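Local coordinates for protein nicotinate phosphoribosyltransferase (Vibrio cholerae, PDB 4HL7) that probably catalyses the ATP-driven condensation of nicotinate with phosphoribosyl diphosphate to give nicotinate ribonucleotide, a step of NAD(+) biosynthesis, at residues S15-D20 / L68-A73; N25-I30 / T128-T133; V37-E42 / G123-T128; I230-F235 / I265-T270. One frame throughout, in Å; residues are numbered along the deposited sequence.

Contact 1 (S15-D20 / L68-A73); sequences SLLDLD and LRFSDA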
loop_
_atom_site.group_PDB
_atom_site.type_symbol
_atom_site.label_atom_id
_atom_site.label_comp_id
_atom_site.label_asym_id
_atom_site.label_seq_id
_atom_site.Cartn_x
_atom_site.Cartn_y
_atom_site.Cartn_z
ATOM N N SER A 15 16.093 -3.012 7.256
ATOM C CA SER A 15 15.957 -2.360 8.593
ATOM C C SER A 15 14.473 -2.299 8.886
ATOM O O SER A 15 13.655 -2.627 8.013
ATOM C CB SER A 15 16.540 -0.939 8.608
ATOM O OG SER A 15 15.675 0.030 7.990
ATOM N N LEU A 16 14.090 -1.855 10.088
ATOM C CA LEU A 16 12.645 -1.735 10.372
ATOM C C LEU A 16 12.077 -0.450 9.772
ATOM O O LEU A 16 10.887 -0.126 9.977
ATOM C CB LEU A 16 12.367 -1.792 11.896
ATOM C CG LEU A 16 12.379 -3.177 12.589
ATOM C CD1 LEU A 16 11.987 -3.039 14.056
ATOM C CD2 LEU A 16 11.484 -4.212 11.886
ATOM N N LEU A 17 12.914 0.301 9.036
ATOM C CA LEU A 17 12.400 1.416 8.201
ATOM C C LEU A 17 12.140 0.983 6.729
ATOM O O LEU A 17 11.549 1.751 5.917
ATOM C CB LEU A 17 13.424 2.599 8.204
ATOM C CG LEU A 17 13.585 3.317 9.564
ATOM C CD1 LEU A 17 14.539 4.494 9.370
ATOM C CD2 LEU A 17 12.213 3.793 10.063
ATOM N N ASP A 18 12.571 -0.247 6.402
ATOM C CA ASP A 18 12.380 -0.815 5.063
ATOM C C ASP A 18 10.960 -1.312 4.874
ATOM O O ASP A 18 10.719 -2.549 4.799
ATOM C CB ASP A 18 13.370 -1.970 4.868
ATOM C CG ASP A 18 13.416 -2.488 3.439
ATOM O OD1 ASP A 18 12.852 -1.859 2.519
ATOM O OD2 ASP A 18 13.972 -3.574 3.244
ATOM N N LEU A 19 10.025 -0.365 4.814
ATOM C CA LEU A 19 8.607 -0.621 4.755
ATOM C C LEU A 19 7.913 0.649 4.313
ATOM O O LEU A 19 8.583 1.723 4.260
ATOM C CB LEU A 19 8.045 -1.106 6.134
ATOM C CG LEU A 19 8.596 -0.500 7.445
ATOM C CD1 LEU A 19 8.212 0.962 7.607
ATOM C CD2 LEU A 19 8.022 -1.331 8.614
ATOM N N ASP A 20 6.598 0.566 4.021
ATOM C CA ASP A 20 5.867 1.815 3.629
ATOM C C ASP A 20 5.725 2.706 4.837
ATOM O O ASP A 20 5.270 2.263 5.887
ATOM C CB ASP A 20 4.490 1.462 3.072
ATOM C CG ASP A 20 4.560 0.849 1.642
ATOM O OD1 ASP A 20 5.604 0.998 0.938
ATOM O OD2 ASP A 20 3.531 0.260 1.238
ATOM N N LEU A 68 14.871 -8.139 14.723
ATOM C CA LEU A 68 15.094 -6.755 14.290
ATOM C C LEU A 68 14.742 -5.773 15.357
ATOM O O LEU A 68 13.824 -6.007 16.162
ATOM C CB LEU A 68 14.261 -6.429 13.042
ATOM C CG LEU A 68 14.645 -7.241 11.822
ATOM C CD1 LEU A 68 13.878 -6.607 10.652
ATOM C CD2 LEU A 68 16.159 -7.233 11.569
ATOM N N ARG A 69 15.441 -4.639 15.362
ATOM C CA ARG A 69 15.141 -3.597 16.369
ATOM C C ARG A 69 15.187 -2.242 15.698
ATOM O O ARG A 69 15.893 -2.095 14.708
ATOM C CB ARG A 69 16.196 -3.652 17.487
ATOM C CG ARG A 69 16.276 -5.011 18.201
ATOM C CD ARG A 69 15.101 -5.121 19.171
ATOM N NE ARG A 69 15.145 -6.290 20.062
ATOM C CZ ARG A 69 14.755 -7.528 19.719
ATOM N NH1 ARG A 69 14.311 -7.802 18.490
ATOM N NH2 ARG A 69 14.811 -8.499 20.608
ATOM N N PHE A 70 14.523 -1.230 16.261
ATOM C CA PHE A 70 14.825 0.141 15.801
ATOM C C PHE A 70 16.122 0.599 16.443
ATOM O O PHE A 70 16.218 0.559 17.681
ATOM C CB PHE A 70 13.691 1.100 16.179
ATOM C CG PHE A 70 12.446 0.940 15.334
ATOM C CD1 PHE A 70 12.343 1.541 14.076
ATOM C CD2 PHE A 70 11.381 0.165 15.781
ATOM C CE1 PHE A 70 11.179 1.375 13.311
ATOM C CE2 PHE A 70 10.221 -0.001 15.020
ATOM C CZ PHE A 70 10.104 0.615 13.779
ATOM N N SER A 71 17.058 1.128 15.651
ATOM C CA SER A 71 18.355 1.617 16.171
ATOM C C SER A 71 18.189 3.072 16.573
ATOM O O SER A 71 17.206 3.725 16.211
ATOM C CB SER A 71 19.452 1.500 15.130
ATOM O OG SER A 71 19.292 2.477 14.111
ATOM N N ASP A 72 19.135 3.615 17.331
ATOM C CA ASP A 72 19.007 5.038 17.678
ATOM C C ASP A 72 19.054 5.893 16.433
ATOM O O ASP A 72 18.321 6.887 16.341
ATOM C CB ASP A 72 20.062 5.470 18.719
ATOM C CG ASP A 72 19.918 4.713 19.994
ATOM O OD1 ASP A 72 20.864 3.971 20.335
ATOM O OD2 ASP A 72 18.824 4.802 20.625
ATOM N N ALA A 73 19.834 5.454 15.448
ATOM C CA ALA A 73 19.902 6.116 14.184
ATOM C C ALA A 73 18.591 6.087 13.404
ATOM O O ALA A 73 18.294 7.050 12.691
ATOM C CB ALA A 73 21.025 5.557 13.322
HETATM O O HOH W 1 16.072 -1.155 12.041
#

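Contact 2 (N25-I30 / T128-T133); sequences NMMQAI and TILYET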
loop_
_atom_site.group_PDB
_atom_site.type_symbol
_atom_site.label_atom_id
_atom_site.label_comp_id
_atom_site.label_asym_id
_atom_site.label_seq_id
_atom_site.Cartn_x
_atom_site.Cartn_y
_atom_site.Cartn_z
ATOM N N ASN A 25 3.457 5.523 10.375
ATOM C CA ASN A 25 2.628 6.642 10.701
ATOM C C ASN A 25 1.289 6.205 11.322
ATOM O O ASN A 25 0.891 6.729 12.383
ATOM C CB ASN A 25 2.438 7.520 9.465
ATOM C CG ASN A 25 3.742 8.049 8.936
ATOM O OD1 ASN A 25 4.814 7.975 9.608
ATOM N ND2 ASN A 25 3.695 8.567 7.680
HETATM N N MSE A 26 0.618 5.218 10.709
HETATM C CA MSE A 26 -0.620 4.709 11.227
HETATM C C MSE A 26 -0.352 4.027 12.557
HETATM O O MSE A 26 -1.179 4.101 13.458
HETATM C CB MSE A 26 -1.214 3.738 10.198
HETATM C CG MSE A 26 -2.635 3.431 10.478
HETATM SE SE MSE A 26 -3.213 2.515 8.800
HETATM C CE MSE A 26 -2.681 3.217 7.428
HETATM N N MSE A 27 0.824 3.435 12.737
HETATM C CA MSE A 27 1.118 2.863 14.073
HETATM C C MSE A 27 1.075 3.919 15.161
HETATM O O MSE A 27 0.637 3.660 16.301
HETATM C CB MSE A 27 2.511 2.209 14.016
HETATM C CG MSE A 27 2.781 1.455 15.342
HETATM SE SE MSE A 27 4.601 0.700 15.141
HETATM C CE MSE A 27 4.953 -0.137 16.877
ATOM N N GLN A 28 1.560 5.120 14.864
ATOM C CA GLN A 28 1.395 6.217 15.834
ATOM C C GLN A 28 -0.040 6.508 16.153
ATOM O O GLN A 28 -0.393 6.738 17.355
ATOM C CB GLN A 28 2.128 7.524 15.457
ATOM C CG GLN A 28 1.600 8.679 16.347
ATOM C CD GLN A 28 2.463 9.874 16.313
ATOM O OE1 GLN A 28 3.655 9.802 16.647
ATOM N NE2 GLN A 28 1.904 10.992 15.868
ATOM N N ALA A 29 -0.912 6.539 15.137
ATOM C CA ALA A 29 -2.308 6.904 15.406
ATOM C C ALA A 29 -2.995 5.814 16.217
ATOM O O ALA A 29 -3.787 6.060 17.133
ATOM C CB ALA A 29 -3.084 7.145 14.094
ATOM N N ILE A 30 -2.621 4.585 15.930
ATOM C CA ILE A 30 -3.201 3.392 16.645
ATOM C C ILE A 30 -2.638 3.394 18.087
ATOM O O ILE A 30 -3.383 3.127 19.074
ATOM C CB ILE A 30 -2.813 2.078 15.919
ATOM C CG1 ILE A 30 -3.545 2.034 14.567
ATOM C CG2 ILE A 30 -3.211 0.814 16.749
ATOM C CD1 ILE A 30 -2.862 1.084 13.579
ATOM N N THR A 128 1.165 -5.353 15.322
ATOM C CA THR A 128 1.125 -6.194 14.083
ATOM C C THR A 128 1.073 -5.358 12.807
ATOM O O THR A 128 1.264 -5.915 11.714
ATOM C CB THR A 128 -0.006 -7.231 14.069
ATOM O OG1 THR A 128 -1.288 -6.599 14.123
ATOM C CG2 THR A 128 0.146 -8.277 15.234
ATOM N N ILE A 129 0.772 -4.064 12.945
ATOM C CA ILE A 129 0.560 -3.243 11.737
ATOM C C ILE A 129 1.817 -3.189 10.833
ATOM O O ILE A 129 1.709 -3.110 9.620
ATOM C CB ILE A 129 0.013 -1.824 12.041
ATOM C CG1 ILE A 129 -0.253 -1.080 10.701
ATOM C CG2 ILE A 129 0.988 -1.032 12.861
ATOM C CD1 ILE A 129 -1.227 0.027 10.797
ATOM N N LEU A 130 3.010 -3.254 11.426
ATOM C CA LEU A 130 4.206 -3.202 10.603
ATOM C C LEU A 130 4.505 -4.456 9.766
ATOM O O LEU A 130 5.348 -4.379 8.868
ATOM C CB LEU A 130 5.446 -2.819 11.424
ATOM C CG LEU A 130 5.383 -1.492 12.193
ATOM C CD1 LEU A 130 6.740 -1.227 12.833
ATOM C CD2 LEU A 130 4.921 -0.339 11.301
ATOM N N TYR A 131 3.868 -5.586 10.070
ATOM C CA TYR A 131 4.188 -6.840 9.352
ATOM C C TYR A 131 3.928 -6.733 7.868
ATOM O O TYR A 131 4.691 -7.235 7.090
ATOM C CB TYR A 131 3.367 -8.070 9.841
ATOM C CG TYR A 131 3.953 -8.791 11.060
ATOM C CD1 TYR A 131 3.300 -8.776 12.280
ATOM C CD2 TYR A 131 5.146 -9.464 10.956
ATOM C CE1 TYR A 131 3.824 -9.427 13.389
ATOM C CE2 TYR A 131 5.692 -10.127 12.050
ATOM C CZ TYR A 131 5.033 -10.120 13.247
ATOM O OH TYR A 131 5.565 -10.811 14.329
ATOM N N GLU A 132 2.781 -6.145 7.508
ATOM C CA GLU A 132 2.254 -6.266 6.141
ATOM C C GLU A 132 3.291 -6.177 5.039
ATOM O O GLU A 132 3.395 -7.129 4.223
ATOM C CB GLU A 132 1.143 -5.187 5.901
ATOM C CG GLU A 132 0.658 -5.122 4.465
ATOM C CD GLU A 132 -0.476 -4.127 4.284
ATOM O OE1 GLU A 132 -1.062 -3.722 5.296
ATOM O OE2 GLU A 132 -0.806 -3.834 3.108
ATOM N N THR A 133 4.014 -5.058 4.933
ATOM C CA THR A 133 4.921 -4.898 3.770
ATOM C C THR A 133 6.172 -5.719 3.957
ATOM O O THR A 133 6.838 -6.007 2.984
ATOM C CB THR A 133 5.271 -3.431 3.350
ATOM O OG1 THR A 133 6.179 -2.820 4.256
ATOM C CG2 THR A 133 3.967 -2.602 3.154
#

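Contact 3 (V37-E42 / G123-T128); sequences VSVRYE and GSWRDT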
loop_
_atom_site.group_PDB
_atom_site.type_symbol
_atom_site.label_atom_id
_atom_site.label_comp_id
_atom_site.label_asym_id
_atom_site.label_seq_id
_atom_site.Cartn_x
_atom_site.Cartn_y
_atom_site.Cartn_z
ATOM N N VAL A 37 -6.644 -2.368 20.987
ATOM C CA VAL A 37 -7.450 -2.986 19.918
ATOM C C VAL A 37 -6.682 -4.129 19.273
ATOM O O VAL A 37 -5.495 -3.981 19.018
ATOM C CB VAL A 37 -7.778 -1.900 18.887
ATOM C CG1 VAL A 37 -8.279 -2.497 17.562
ATOM C CG2 VAL A 37 -8.821 -0.935 19.512
ATOM N N SER A 38 -7.346 -5.273 19.006
ATOM C CA SER A 38 -6.665 -6.396 18.336
ATOM C C SER A 38 -7.139 -6.521 16.874
ATOM O O SER A 38 -8.224 -6.006 16.529
ATOM C CB SER A 38 -6.974 -7.673 19.063
ATOM O OG SER A 38 -6.412 -7.613 20.392
ATOM N N VAL A 39 -6.380 -7.227 16.060
ATOM C CA VAL A 39 -6.752 -7.391 14.641
ATOM C C VAL A 39 -6.303 -8.747 14.141
ATOM O O VAL A 39 -5.469 -9.423 14.789
ATOM C CB VAL A 39 -6.134 -6.281 13.700
ATOM C CG1 VAL A 39 -6.774 -4.896 13.893
ATOM C CG2 VAL A 39 -4.621 -6.174 13.864
ATOM N N ARG A 40 -6.809 -9.126 12.965
ATOM C CA ARG A 40 -6.309 -10.299 12.244
ATOM C C ARG A 40 -6.177 -9.904 10.788
ATOM O O ARG A 40 -7.132 -9.352 10.214
ATOM C CB ARG A 40 -7.234 -11.496 12.356
ATOM C CG ARG A 40 -6.674 -12.711 11.551
ATOM C CD ARG A 40 -7.391 -14.013 11.894
ATOM N NE ARG A 40 -8.847 -13.809 11.942
ATOM C CZ ARG A 40 -9.608 -13.879 10.861
ATOM N NH1 ARG A 40 -9.064 -14.105 9.650
ATOM N NH2 ARG A 40 -10.881 -13.690 10.969
ATOM N N TYR A 41 -4.997 -10.153 10.206
ATOM C CA TYR A 41 -4.791 -9.962 8.748
ATOM C C TYR A 41 -4.676 -11.299 8.096
ATOM O O TYR A 41 -4.141 -12.264 8.715
ATOM C CB TYR A 41 -3.466 -9.288 8.452
ATOM C CG TYR A 41 -3.266 -7.870 9.012
ATOM C CD1 TYR A 41 -3.660 -6.743 8.277
ATOM C CD2 TYR A 41 -2.774 -7.672 10.332
ATOM C CE1 TYR A 41 -3.417 -5.437 8.765
ATOM C CE2 TYR A 41 -2.558 -6.380 10.840
ATOM C CZ TYR A 41 -2.906 -5.269 10.074
ATOM O OH TYR A 41 -2.671 -3.984 10.606
ATOM N N GLU A 42 -5.042 -11.354 6.798
ATOM C CA GLU A 42 -4.911 -12.596 6.048
ATOM C C GLU A 42 -4.217 -12.344 4.738
ATOM O O GLU A 42 -4.606 -11.432 4.000
ATOM C CB GLU A 42 -6.286 -13.239 5.759
ATOM C CG GLU A 42 -7.016 -13.691 7.017
ATOM C CD GLU A 42 -6.300 -14.860 7.733
ATOM O OE1 GLU A 42 -6.649 -15.081 8.930
ATOM O OE2 GLU A 42 -5.471 -15.587 7.093
ATOM N N GLY A 123 -2.851 -10.145 16.594
ATOM C CA GLY A 123 -2.274 -9.524 17.806
ATOM C C GLY A 123 -2.866 -8.163 17.978
ATOM O O GLY A 123 -3.907 -7.831 17.358
ATOM N N SER A 124 -2.222 -7.332 18.800
ATOM C CA SER A 124 -2.677 -5.940 18.842
ATOM C C SER A 124 -2.452 -5.284 17.498
ATOM O O SER A 124 -1.503 -5.587 16.768
ATOM C CB SER A 124 -1.989 -5.116 19.944
ATOM O OG SER A 124 -0.653 -4.839 19.649
ATOM N N TRP A 125 -3.301 -4.350 17.177
ATOM C CA TRP A 125 -3.153 -3.575 15.947
ATOM C C TRP A 125 -1.841 -2.829 15.954
ATOM O O TRP A 125 -1.099 -2.866 14.960
ATOM C CB TRP A 125 -4.368 -2.642 15.853
ATOM C CG TRP A 125 -4.629 -2.092 14.495
ATOM C CD1 TRP A 125 -4.044 -2.447 13.261
ATOM C CD2 TRP A 125 -5.642 -1.094 14.174
ATOM N NE1 TRP A 125 -4.640 -1.701 12.218
ATOM C CE2 TRP A 125 -5.601 -0.898 12.717
ATOM C CE3 TRP A 125 -6.554 -0.372 14.929
ATOM C CZ2 TRP A 125 -6.432 0.024 12.080
ATOM C CZ3 TRP A 125 -7.424 0.540 14.258
ATOM C CH2 TRP A 125 -7.345 0.731 12.881
ATOM N N ARG A 126 -1.468 -2.219 17.104
ATOM C CA ARG A 126 -0.192 -1.492 17.154
ATOM C C ARG A 126 1.033 -2.436 16.918
ATOM O O ARG A 126 1.968 -2.068 16.272
ATOM C CB ARG A 126 -0.040 -0.811 18.497
ATOM C CG ARG A 126 1.226 0.068 18.636
ATOM C CD ARG A 126 1.652 0.094 20.113
ATOM N NE ARG A 126 2.751 1.032 20.339
ATOM C CZ ARG A 126 4.024 0.708 20.474
ATOM N NH1 ARG A 126 4.425 -0.563 20.501
ATOM N NH2 ARG A 126 4.894 1.683 20.640
ATOM N N ASP A 127 0.990 -3.631 17.442
ATOM C CA ASP A 127 2.127 -4.526 17.382
ATOM C C ASP A 127 2.234 -5.360 16.103
ATOM O O ASP A 127 3.314 -5.960 15.830
ATOM C CB ASP A 127 2.157 -5.364 18.600
ATOM C CG ASP A 127 2.390 -4.479 19.878
ATOM O OD1 ASP A 127 2.217 -4.992 20.927
ATOM O OD2 ASP A 127 2.690 -3.265 19.746
ATOM N N THR A 128 1.165 -5.353 15.322
ATOM C CA THR A 128 1.125 -6.194 14.083
ATOM C C THR A 128 1.073 -5.358 12.807
ATOM O O THR A 128 1.264 -5.915 11.714
ATOM C CB THR A 128 -0.006 -7.231 14.069
ATOM O OG1 THR A 128 -1.288 -6.599 14.123
ATOM C CG2 THR A 128 0.146 -8.277 15.234
HETATM O O HOH W 2 -3.521 -1.939 19.236
#

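Contact 4 (I230-F235 / I265-T270); sequences IAHEWF and IAPTDT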
loop_
_atom_site.group_PDB
_atom_site.type_symbol
_atom_site.label_atom_id
_atom_site.label_comp_id
_atom_site.label_asym_id
_atom_site.label_seq_id
_atom_site.Cartn_x
_atom_site.Cartn_y
_atom_site.Cartn_z
ATOM N N ILE A 230 -2.956 7.315 3.645
ATOM C CA ILE A 230 -3.593 6.499 4.683
ATOM C C ILE A 230 -4.107 5.260 3.997
ATOM O O ILE A 230 -4.780 5.364 2.958
ATOM C CB ILE A 230 -4.775 7.268 5.250
ATOM C CG1 ILE A 230 -4.288 8.659 5.703
ATOM C CG2 ILE A 230 -5.414 6.518 6.440
ATOM C CD1 ILE A 230 -5.462 9.624 5.886
ATOM N N ALA A 231 -3.885 4.094 4.576
ATOM C CA ALA A 231 -4.329 2.850 3.915
ATOM C C ALA A 231 -5.774 2.565 4.283
ATOM O O ALA A 231 -6.320 3.151 5.250
ATOM C CB ALA A 231 -3.450 1.683 4.335
ATOM N N HIS A 232 -6.429 1.738 3.461
ATOM C CA HIS A 232 -7.849 1.343 3.698
ATOM C C HIS A 232 -8.080 0.765 5.096
ATOM O O HIS A 232 -9.113 0.974 5.692
ATOM C CB HIS A 232 -8.284 0.259 2.711
ATOM C CG HIS A 232 -8.291 0.744 1.301
ATOM N ND1 HIS A 232 -7.329 0.410 0.437
ATOM C CD2 HIS A 232 -9.156 1.629 0.633
ATOM C CE1 HIS A 232 -7.553 1.068 -0.752
ATOM N NE2 HIS A 232 -8.675 1.799 -0.619
ATOM N N GLU A 233 -7.082 0.067 5.636
ATOM C CA GLU A 233 -7.280 -0.584 6.964
ATOM C C GLU A 233 -7.623 0.344 8.058
ATOM O O GLU A 233 -8.328 -0.047 8.951
ATOM C CB GLU A 233 -6.030 -1.435 7.392
ATOM C CG GLU A 233 -4.868 -0.625 7.782
ATOM C CD GLU A 233 -3.717 -1.483 8.358
ATOM O OE1 GLU A 233 -3.853 -2.044 9.503
ATOM O OE2 GLU A 233 -2.663 -1.492 7.687
ATOM N N TRP A 234 -7.201 1.618 7.975
ATOM C CA TRP A 234 -7.592 2.575 9.005
ATOM C C TRP A 234 -9.120 2.785 8.955
ATOM O O TRP A 234 -9.852 2.734 9.964
ATOM C CB TRP A 234 -6.839 3.879 8.724
ATOM C CG TRP A 234 -7.200 5.026 9.624
ATOM C CD1 TRP A 234 -7.850 6.206 9.275
ATOM C CD2 TRP A 234 -6.906 5.145 11.044
ATOM N NE1 TRP A 234 -7.933 7.065 10.369
ATOM C CE2 TRP A 234 -7.399 6.459 11.468
ATOM C CE3 TRP A 234 -6.275 4.323 11.984
ATOM C CZ2 TRP A 234 -7.256 6.914 12.766
ATOM C CZ3 TRP A 234 -6.155 4.782 13.323
ATOM C CH2 TRP A 234 -6.601 6.060 13.693
ATOM N N PHE A 235 -9.640 2.913 7.737
ATOM C CA PHE A 235 -11.123 3.115 7.596
ATOM C C PHE A 235 -11.905 1.829 7.904
ATOM O O PHE A 235 -13.012 1.849 8.513
ATOM C CB PHE A 235 -11.377 3.568 6.162
ATOM C CG PHE A 235 -10.692 4.876 5.861
ATOM C CD1 PHE A 235 -9.407 4.904 5.357
ATOM C CD2 PHE A 235 -11.285 6.067 6.206
ATOM C CE1 PHE A 235 -8.750 6.126 5.172
ATOM C CE2 PHE A 235 -10.609 7.290 6.037
ATOM C CZ PHE A 235 -9.350 7.302 5.501
ATOM N N ILE A 265 -3.672 12.330 3.046
ATOM C CA ILE A 265 -4.241 11.979 1.733
ATOM C C ILE A 265 -5.158 10.790 1.946
ATOM O O ILE A 265 -4.676 9.716 2.278
ATOM C CB ILE A 265 -3.129 11.586 0.707
ATOM C CG1 ILE A 265 -2.186 12.771 0.421
ATOM C CG2 ILE A 265 -3.755 11.079 -0.623
ATOM C CD1 ILE A 265 -2.856 13.958 -0.290
ATOM N N ALA A 266 -6.472 10.955 1.719
ATOM C CA ALA A 266 -7.467 9.836 1.973
ATOM C C ALA A 266 -7.727 8.986 0.753
ATOM O O ALA A 266 -7.960 9.515 -0.333
ATOM C CB ALA A 266 -8.808 10.418 2.464
ATOM N N PRO A 267 -7.711 7.652 0.903
ATOM C CA PRO A 267 -8.341 6.883 -0.164
ATOM C C PRO A 267 -9.862 7.047 -0.158
ATOM O O PRO A 267 -10.459 7.282 0.882
ATOM C CB PRO A 267 -7.965 5.433 0.194
ATOM C CG PRO A 267 -8.027 5.483 1.700
ATOM C CD PRO A 267 -7.460 6.826 2.108
ATOM N N THR A 268 -10.490 6.898 -1.312
ATOM C CA THR A 268 -11.912 7.222 -1.408
ATOM C C THR A 268 -12.784 6.017 -1.597
ATOM O O THR A 268 -14.071 6.133 -1.610
ATOM C CB THR A 268 -12.155 8.210 -2.609
ATOM O OG1 THR A 268 -11.846 7.504 -3.816
ATOM C CG2 THR A 268 -11.276 9.403 -2.501
ATOM N N ASP A 269 -12.169 4.832 -1.715
ATOM C CA ASP A 269 -12.905 3.670 -2.129
ATOM C C ASP A 269 -12.916 2.524 -1.100
ATOM O O ASP A 269 -13.088 1.368 -1.466
ATOM C CB ASP A 269 -12.336 3.109 -3.488
ATOM C CG ASP A 269 -10.884 2.604 -3.369
ATOM O OD1 ASP A 269 -10.119 3.088 -2.497
ATOM O OD2 ASP A 269 -10.503 1.714 -4.185
ATOM N N THR A 270 -12.811 2.835 0.174
ATOM C CA THR A 270 -13.033 1.780 1.154
ATOM C C THR A 270 -14.463 1.275 1.016
ATOM O O THR A 270 -14.759 0.076 1.094
ATOM C CB THR A 270 -12.861 2.314 2.570
ATOM O OG1 THR A 270 -11.541 2.863 2.742
ATOM C CG2 THR A 270 -13.125 1.162 3.607
#

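Contact 1 (S15-D20 / L68-A73)
Leu16 packs against Leu68 and Phe70, joining a type I turn, Ser15 to Asp18, to the loop that leads into helix 72-81 in the N-terminal domain. It is a small example of how two irregular segments can be fastened by one branched side chain. With Leu16 CG anti to the carbonyl carbon (chi1 -78°), its two methyls divide the work. CD2 goes to CD1 and CB of Leu68, 3.6 Å from Leu68 CD1, while Leu16 CD1 lies over a face of the Phe70 ring, 3.6 Å from CE2. Between these branches and the backbone, Leu16 CB lies over the same ring as a CH-pi contact, 3.9 Å from the centroid and 18° off the normal. Leu17 comes to this ring differently, its CD2 near the ring plane at the CE1 edge.

Polar bonds surround this apolar contact. No direct hydrogen bond crosses; instead one water accepts from Leu16 N and donates to Arg69 O, tying backbone to backbone. Ser15 OG accepts from Leu17 N in an ST turn, and Asp18 is anchored by a salt bridge to Arg189. In the other loop, Ser71 is the N-cap of helix 72-81, its OG bonded to Asp74 N. Arg69 curls back to the carbonyl of the residue before it, NH1 reaching Leu68 O at 3.0 Å from above the carbonyl plane, the oxygen lying in the guanidinium plane.

Contact 2 (N25-I30 / T128-T133)
Ile129 overlaps the flank of helix 21-33, where its two branches separate between Met26, Met27 and Ile30. The arrangement is a helix packed against the turn that leads into helix 131-147, inside the N-terminal domain, and the contact between the two segments is wholly apolar, with no hydrogen bond across it. Both methionines are selenomethionine.

With CG1 of Ile129 anti to the backbone N (chi1 -177°), CD1 is carried out to the helix. There it meets Met26 CG at 3.7 Å and Ile30 CD1 at 3.4 Å, the latter a methyl-to-methyl approach tighter than usual van der Waals contact. The other branch, CG2, rests on Met27 CB at 3.8 Å. Met26 crosses Ile129 at about a right angle and bends at its last torsion, its SE staying beside the same CD1. Met27 is instead fully extended, which takes its selenium past Ile129 to Leu130.

Other parts of the fold close round this core. Phe89 and Leu93 of helix 87-93 also pack on Met27, and Glu233 of helix 232-241 touches both Met26 and Ile129. Lys23, from the first turn of helix 21-33, adds a polar tie by bonding to Ile129 O and pairing with Glu132. At the end of Met27, SE sits 3.7 Å from Leu130 CD1 and 3.8 Å from Leu130 CG, the two side chains crossing nearly perpendicularly.

Contact 3 (V37-E42 / G123-T128)
Gly123 pairs with Val39 where strand 116-122 runs out beside strand 38-46 in the antiparallel sheet, and the segment that follows illustrates how a chain leaves a sheet for a helix without losing its grip on the neighbouring strand. Val39 N gives to Gly123 O at 2.9 Å and Gly123 N returns the bond to Val39 O at 3.3 Å, an antiparallel hydrogen-bonded pair. The chain turns its corner at this glycine. Ser124 faces Ser38 as the next, non-hydrogen-bonded pair, their CA atoms only 4.0 Å apart and their side chains diverging. Ser124 is the N-cap of helix 125-128, with OG accepting from Asp127 N.

Trp125 N, already in that helix, still reaches back to Val37 O in a nearly straight bond of 2.9 Å (174° at the hydrogen). A water donates to the same carbonyl and accepts from Arg126 N. The Trp125 side chain, CG anti to its backbone N (chi1 -162°), lies alongside Val37 and receives Val39 CG1 over one face, 3.8 Å from the centroid of the five-membered ring. Tyr41 OH comes to the indole edge, in plane and near CD1. Thr128 closes the segment: its OG1 donates to Ser124 O at 2.8 Å, and the same oxygen touches Val39 CG2 and the edge of the Tyr41 ring.

Tyr41 OH and Trp125 NE1 both bond to Glu233 OE1, so this apolar corner also delivers two polar groups to one buried carboxylate oxygen; together with a lysine of helix 21-33 that pairs with OE2, they would probably stabilise its negative charge.

Contact 4 (I230-F235 / I265-T270)
His232 turns its CG anti to its carbonyl carbon (chi1 -65°), and Asp269 tucks its CG between backbone N and carbonyl carbon (chi1 64°); together these torsions bring imidazole and carboxylate into contact. NE2 donates to Asp269 OD1 at 2.7 Å, 166° at the hydrogen. The oxygen lies close to the imidazole plane, but the nitrogen meets the carboxylate from above its plane, the two flat groups being 60° apart. Thr270 OG1 approaches the ring edge too, 3.4 Å from CD2, and sits against Phe235 CB. The other carboxylate oxygen, OD2, is held by Ser295, a second-shell bond that helps to orient Asp269.

Pro267, at the end of strand 265-267, packs against both His232 and Phe235. Its CB lies 3.8 Å from His232 NE2, while CD meets Phe235 CE1 tip to tip at 3.4 Å. Ile230 N completes the junction through a backbone bond to Ile265 O, 3.3 Å long and nearly straight. Arg292 of the neighbouring strand 290-293 packs on both His232 and Pro267.

As a worked case of barrel architecture, the arrangement places the N-terminal end of helix 232-241 against the C-terminal end of strand 265-267, in the parallel sheet of a TIM-barrel-type domain. His232, unmodified here, is the predicted site of autocatalytic phosphorylation, and its hydrogen-bonded carboxylate probably orients the ring at the strand end where such folds carry their active sites.

Contacts 1, 2 and 3 belong to the N-terminal domain and contact 4 to the barrel, and contact 2 touches each of the other three. Contacts 2 and 3 share Thr128 and have centres about 9 Å apart; Ile30 CD1 of contact 2 lies 3.5 Å from Trp125 CE2 of contact 3. Contact 1 adjoins contact 2 where Phe70 CZ comes to 4.0 Å from Leu130 CD1. Glu233, next to the predicted phosphohistidine His232, joins contact 4 to contacts 2 and 3: its OE1 lies 2.5 Å from Tyr41 OH, and its side chain packs on Met26. Contact 1 stands farthest from contact 4, about 24 Å between centres.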